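Local coordinates for protein Pts system, fructose-specific iiabc component (Borrelia burgdorferi, PDB 5DLE) that probably transfers phosphate from a phosphohistidine to fructose as the sugar enters the cell, this chain being the cytoplasmic IIB domain that passes the phosphate on, at residues K10-V22 with A30-S44. Sequence-based numbering, arbitrary orientation.
With IMD (imidazole), chain E.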
# COMPACT_ATOMS: atom_id res chain seq x y z
N LYS A 10 8.67 -16.66 -31.45
CA LYS A 10 8.71 -15.51 -30.55
C LYS A 10 7.38 -15.33 -29.81
O LYS A 10 6.33 -15.14 -30.43
CB LYS A 10 9.06 -14.24 -31.33
N ALA A 11 7.43 -15.41 -28.48
CA ALA A 11 6.24 -15.21 -27.66
C ALA A 11 5.61 -13.87 -27.96
O ALA A 11 6.31 -12.87 -28.20
CB ALA A 11 6.59 -15.29 -26.17
N GLU A 12 4.28 -13.83 -27.97
CA GLU A 12 3.61 -12.57 -28.19
C GLU A 12 3.93 -11.60 -27.06
O GLU A 12 4.28 -12.00 -25.94
CB GLU A 12 2.11 -12.76 -28.24
CG GLU A 12 1.64 -13.67 -29.33
CD GLU A 12 0.17 -13.54 -29.43
OE1 GLU A 12 -0.27 -12.39 -29.65
OE2 GLU A 12 -0.54 -14.55 -29.24
N LYS A 13 3.78 -10.32 -27.35
CA LYS A 13 4.16 -9.25 -26.44
C LYS A 13 2.92 -8.54 -25.90
O LYS A 13 2.01 -8.18 -26.65
CB LYS A 13 5.08 -8.25 -27.13
CG LYS A 13 6.46 -8.88 -27.52
CD LYS A 13 7.30 -7.88 -28.28
CE LYS A 13 8.62 -8.50 -28.69
NZ LYS A 13 9.58 -7.46 -29.13
N ILE A 14 2.91 -8.30 -24.59
CA ILE A 14 1.90 -7.46 -23.96
C ILE A 14 2.59 -6.20 -23.48
O ILE A 14 3.74 -6.27 -23.01
CB ILE A 14 1.23 -8.20 -22.78
CG1 ILE A 14 0.53 -9.47 -23.26
CG2 ILE A 14 0.26 -7.25 -22.00
CD1 ILE A 14 -0.09 -10.30 -22.14
N VAL A 15 1.95 -5.04 -23.63
CA VAL A 15 2.40 -3.87 -22.87
C VAL A 15 1.28 -3.44 -21.95
O VAL A 15 0.08 -3.66 -22.22
CB VAL A 15 2.87 -2.70 -23.77
CG1 VAL A 15 4.10 -3.13 -24.58
CG2 VAL A 15 1.73 -2.19 -24.68
N ALA A 16 1.66 -2.84 -20.82
CA ALA A 16 0.65 -2.40 -19.87
C ALA A 16 1.05 -1.06 -19.28
O ALA A 16 2.25 -0.73 -19.23
CB ALA A 16 0.45 -3.42 -18.73
N VAL A 17 0.05 -0.31 -18.79
CA VAL A 17 0.30 0.85 -17.93
C VAL A 17 -0.48 0.61 -16.66
O VAL A 17 -1.67 0.27 -16.73
CB VAL A 17 -0.15 2.18 -18.55
CG1 VAL A 17 0.16 3.34 -17.62
CG2 VAL A 17 0.49 2.41 -19.92
N THR A 18 0.16 0.81 -15.49
CA THR A 18 -0.59 0.79 -14.25
C THR A 18 -0.48 2.18 -13.64
O THR A 18 0.58 2.81 -13.68
CB THR A 18 -0.13 -0.28 -13.30
OG1 THR A 18 1.19 0.02 -12.79
CG2 THR A 18 -0.19 -1.67 -13.99
N ALA A 19 -1.60 2.69 -13.13
CA ALA A 19 -1.60 4.07 -12.64
C ALA A 19 -2.64 4.21 -11.55
O ALA A 19 -3.82 4.14 -11.82
CB ALA A 19 -1.89 5.05 -13.78
N CYS A 20 -2.18 4.40 -10.32
CA CYS A 20 -3.08 4.71 -9.20
C CYS A 20 -2.48 5.91 -8.49
O CYS A 20 -1.33 5.83 -8.03
CB CYS A 20 -3.22 3.50 -8.29
SG CYS A 20 -4.21 3.95 -6.82
N PRO A 21 -3.23 7.00 -8.30
CA PRO A 21 -2.62 8.20 -7.70
C PRO A 21 -2.72 8.23 -6.18
O PRO A 21 -2.83 9.31 -5.60
CB PRO A 21 -3.45 9.34 -8.31
CG PRO A 21 -4.82 8.72 -8.46
CD PRO A 21 -4.55 7.25 -8.88
N VAL A 22 -2.71 7.08 -5.53
CA VAL A 22 -2.60 6.95 -4.09
C VAL A 22 -1.30 6.21 -3.82
O VAL A 22 -1.23 5.00 -4.07
CB VAL A 22 -3.78 6.22 -3.49
CG1 VAL A 22 -3.56 6.04 -1.98
CG2 VAL A 22 -5.03 7.01 -3.73
N ALA A 30 -0.46 -3.99 -9.02
CA ALA A 30 -1.04 -4.30 -10.32
C ALA A 30 0.05 -4.66 -11.32
O ALA A 30 -0.09 -5.64 -12.08
CB ALA A 30 -1.89 -3.14 -10.83
N ALA A 31 1.16 -3.92 -11.29
CA ALA A 31 2.21 -4.18 -12.28
C ALA A 31 2.82 -5.55 -12.08
O ALA A 31 2.99 -6.31 -13.06
CB ALA A 31 3.29 -3.11 -12.21
N LYS A 32 3.13 -5.88 -10.83
CA LYS A 32 3.83 -7.12 -10.56
C LYS A 32 2.89 -8.30 -10.78
O LYS A 32 3.31 -9.34 -11.30
CB LYS A 32 4.43 -7.10 -9.17
CG LYS A 32 5.33 -8.25 -8.84
CD LYS A 32 6.54 -8.40 -9.81
CE LYS A 32 7.28 -9.62 -9.37
NZ LYS A 32 8.30 -10.05 -10.36
N LYS A 33 1.61 -8.17 -10.43
CA LYS A 33 0.70 -9.29 -10.70
C LYS A 33 0.51 -9.48 -12.19
O LYS A 33 0.43 -10.62 -12.67
CB LYS A 33 -0.64 -9.10 -10.00
CG LYS A 33 -0.46 -9.16 -8.51
CD LYS A 33 -1.76 -9.29 -7.80
CE LYS A 33 -2.23 -10.74 -7.72
NZ LYS A 33 -3.35 -10.75 -6.71
N ILE A 34 0.42 -8.38 -12.95
CA ILE A 34 0.29 -8.52 -14.41
C ILE A 34 1.54 -9.17 -14.99
O ILE A 34 1.45 -10.05 -15.85
CB ILE A 34 0.02 -7.14 -15.05
CG1 ILE A 34 -1.42 -6.72 -14.74
CG2 ILE A 34 0.24 -7.19 -16.59
CD1 ILE A 34 -1.69 -5.27 -15.10
N GLU A 35 2.73 -8.73 -14.54
CA GLU A 35 3.98 -9.34 -15.01
C GLU A 35 4.02 -10.83 -14.69
O GLU A 35 4.37 -11.64 -15.56
CB GLU A 35 5.18 -8.63 -14.38
CG GLU A 35 5.39 -7.22 -14.93
CD GLU A 35 6.32 -6.35 -14.09
OE1 GLU A 35 6.86 -6.82 -13.04
OE2 GLU A 35 6.49 -5.17 -14.47
N ASN A 36 3.67 -11.23 -13.46
CA ASN A 36 3.76 -12.65 -13.10
C ASN A 36 2.77 -13.47 -13.90
O ASN A 36 3.10 -14.58 -14.31
CB ASN A 36 3.50 -12.85 -11.60
CG ASN A 36 4.70 -12.44 -10.74
OD1 ASN A 36 5.83 -12.37 -11.25
ND2 ASN A 36 4.48 -12.28 -9.45
N GLU A 37 1.54 -12.98 -14.09
CA GLU A 37 0.53 -13.76 -14.79
C GLU A 37 0.82 -13.82 -16.29
O GLU A 37 0.60 -14.86 -16.93
CB GLU A 37 -0.86 -13.19 -14.51
CG GLU A 37 -1.99 -13.98 -15.17
CD GLU A 37 -2.16 -15.41 -14.60
OE1 GLU A 37 -1.87 -15.66 -13.40
OE2 GLU A 37 -2.60 -16.28 -15.39
N ALA A 38 1.31 -12.73 -16.87
CA ALA A 38 1.70 -12.75 -18.28
C ALA A 38 2.76 -13.81 -18.51
O ALA A 38 2.69 -14.57 -19.49
CB ALA A 38 2.25 -11.38 -18.70
N LYS A 39 3.76 -13.85 -17.64
CA LYS A 39 4.85 -14.81 -17.82
C LYS A 39 4.33 -16.23 -17.61
O LYS A 39 4.69 -17.15 -18.38
CB LYS A 39 6.01 -14.45 -16.90
CG LYS A 39 6.75 -13.20 -17.45
CD LYS A 39 7.93 -12.75 -16.60
CE LYS A 39 7.52 -11.61 -15.67
NZ LYS A 39 8.56 -11.39 -14.60
N LYS A 40 3.43 -16.43 -16.65
CA LYS A 40 2.84 -17.76 -16.46
C LYS A 40 2.12 -18.22 -17.73
O LYS A 40 2.23 -19.41 -18.10
CB LYS A 40 1.89 -17.76 -15.26
CG LYS A 40 1.20 -19.10 -15.00
CD LYS A 40 0.20 -18.97 -13.86
CE LYS A 40 -0.52 -20.28 -13.62
NZ LYS A 40 -1.60 -20.13 -12.60
N GLN A 41 1.42 -17.32 -18.41
CA GLN A 41 0.71 -17.65 -19.65
C GLN A 41 1.62 -17.66 -20.87
O GLN A 41 1.12 -17.92 -21.98
CB GLN A 41 -0.47 -16.68 -19.84
CG GLN A 41 -1.61 -16.90 -18.80
CD GLN A 41 -2.87 -16.05 -19.03
OE1 GLN A 41 -3.27 -15.83 -20.18
NE2 GLN A 41 -3.53 -15.59 -17.94
N GLY A 42 2.91 -17.37 -20.74
CA GLY A 42 3.85 -17.48 -21.84
C GLY A 42 4.14 -16.22 -22.63
O GLY A 42 4.74 -16.30 -23.71
N TYR A 43 3.74 -15.05 -22.13
CA TYR A 43 3.88 -13.81 -22.88
C TYR A 43 5.07 -13.02 -22.37
O TYR A 43 5.42 -13.10 -21.19
CB TYR A 43 2.62 -12.94 -22.71
CG TYR A 43 1.38 -13.62 -23.20
CD1 TYR A 43 1.22 -13.90 -24.56
CD2 TYR A 43 0.37 -14.01 -22.33
CE1 TYR A 43 0.10 -14.54 -25.03
CE2 TYR A 43 -0.78 -14.61 -22.78
CZ TYR A 43 -0.90 -14.91 -24.14
OH TYR A 43 -2.02 -15.53 -24.63
N SER A 44 5.62 -12.22 -23.26
CA SER A 44 6.55 -11.15 -22.95
C SER A 44 5.75 -9.96 -22.43
O SER A 44 4.63 -9.74 -22.88
CB SER A 44 7.30 -10.75 -24.24
OG SER A 44 8.45 -10.01 -23.93
N1 IMD E . -4.64 -15.32 -27.61
C2 IMD E . -3.33 -15.04 -27.80
N3 IMD E . -3.20 -14.45 -29.02
C4 IMD E . -4.42 -14.36 -29.59
C5 IMD E . -5.33 -14.92 -28.71
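With chi1 at -62°, Ile14 holds CG1 beside its backbone N, anti to the carbonyl carbon, and the extended chi2 carries CD1 to the ring of Tyr43, while chi1 of 69° in Thr18 leaves CG2 beside the backbone N and lowers it onto helix 25-40 at Ala30 and Ala31. Ile14 CD1 lies 3.7 Å from Tyr43 CD2, meeting the ring obliquely, and also reaches the methyl of Ala38. Farther along the strand, Ala16 CB packs against Ile34 CG2, and Thr18 CG2 settles 3.8 Å from Ala31 N, close to the methyl of Ala30 and to Ile34 CD1. The small alanines let the helix lie near the sheet, its axis 8.8 Å from that of strand 13-19 and nearly antiparallel to it at 158°. Thr18 OG1, buried here, is satisfied by the carbonyl of Thr27. Beyond the helix, Gly42 takes up positive phi in a Schellman motif and turns the chain back towards the strand. Ser44 N then donates to Glu12 O at 3.0 Å, and Ser44 O accepts from Ile14 N at 2.8 Å, the donor tilted out of the carbonyl plane; these two bonds on either side of Lys13 begin the parallel pairing. Glu12 O also lies at the edge of the Tyr43 ring, which stacks with Phe108. The Glu12 carboxylate is shared between Ser68, bonded through OE1, and an imidazole, probably from the crystallisation liquor, whose N3 lies 2.7 Å from OE2. Strand 13-19, helix 25-40 and strand 44-50 thus form a beta-alpha-beta crossover, the first such unit of the parallel core in this PTS IIB domain, with Cys20 in the loop that follows the first strand.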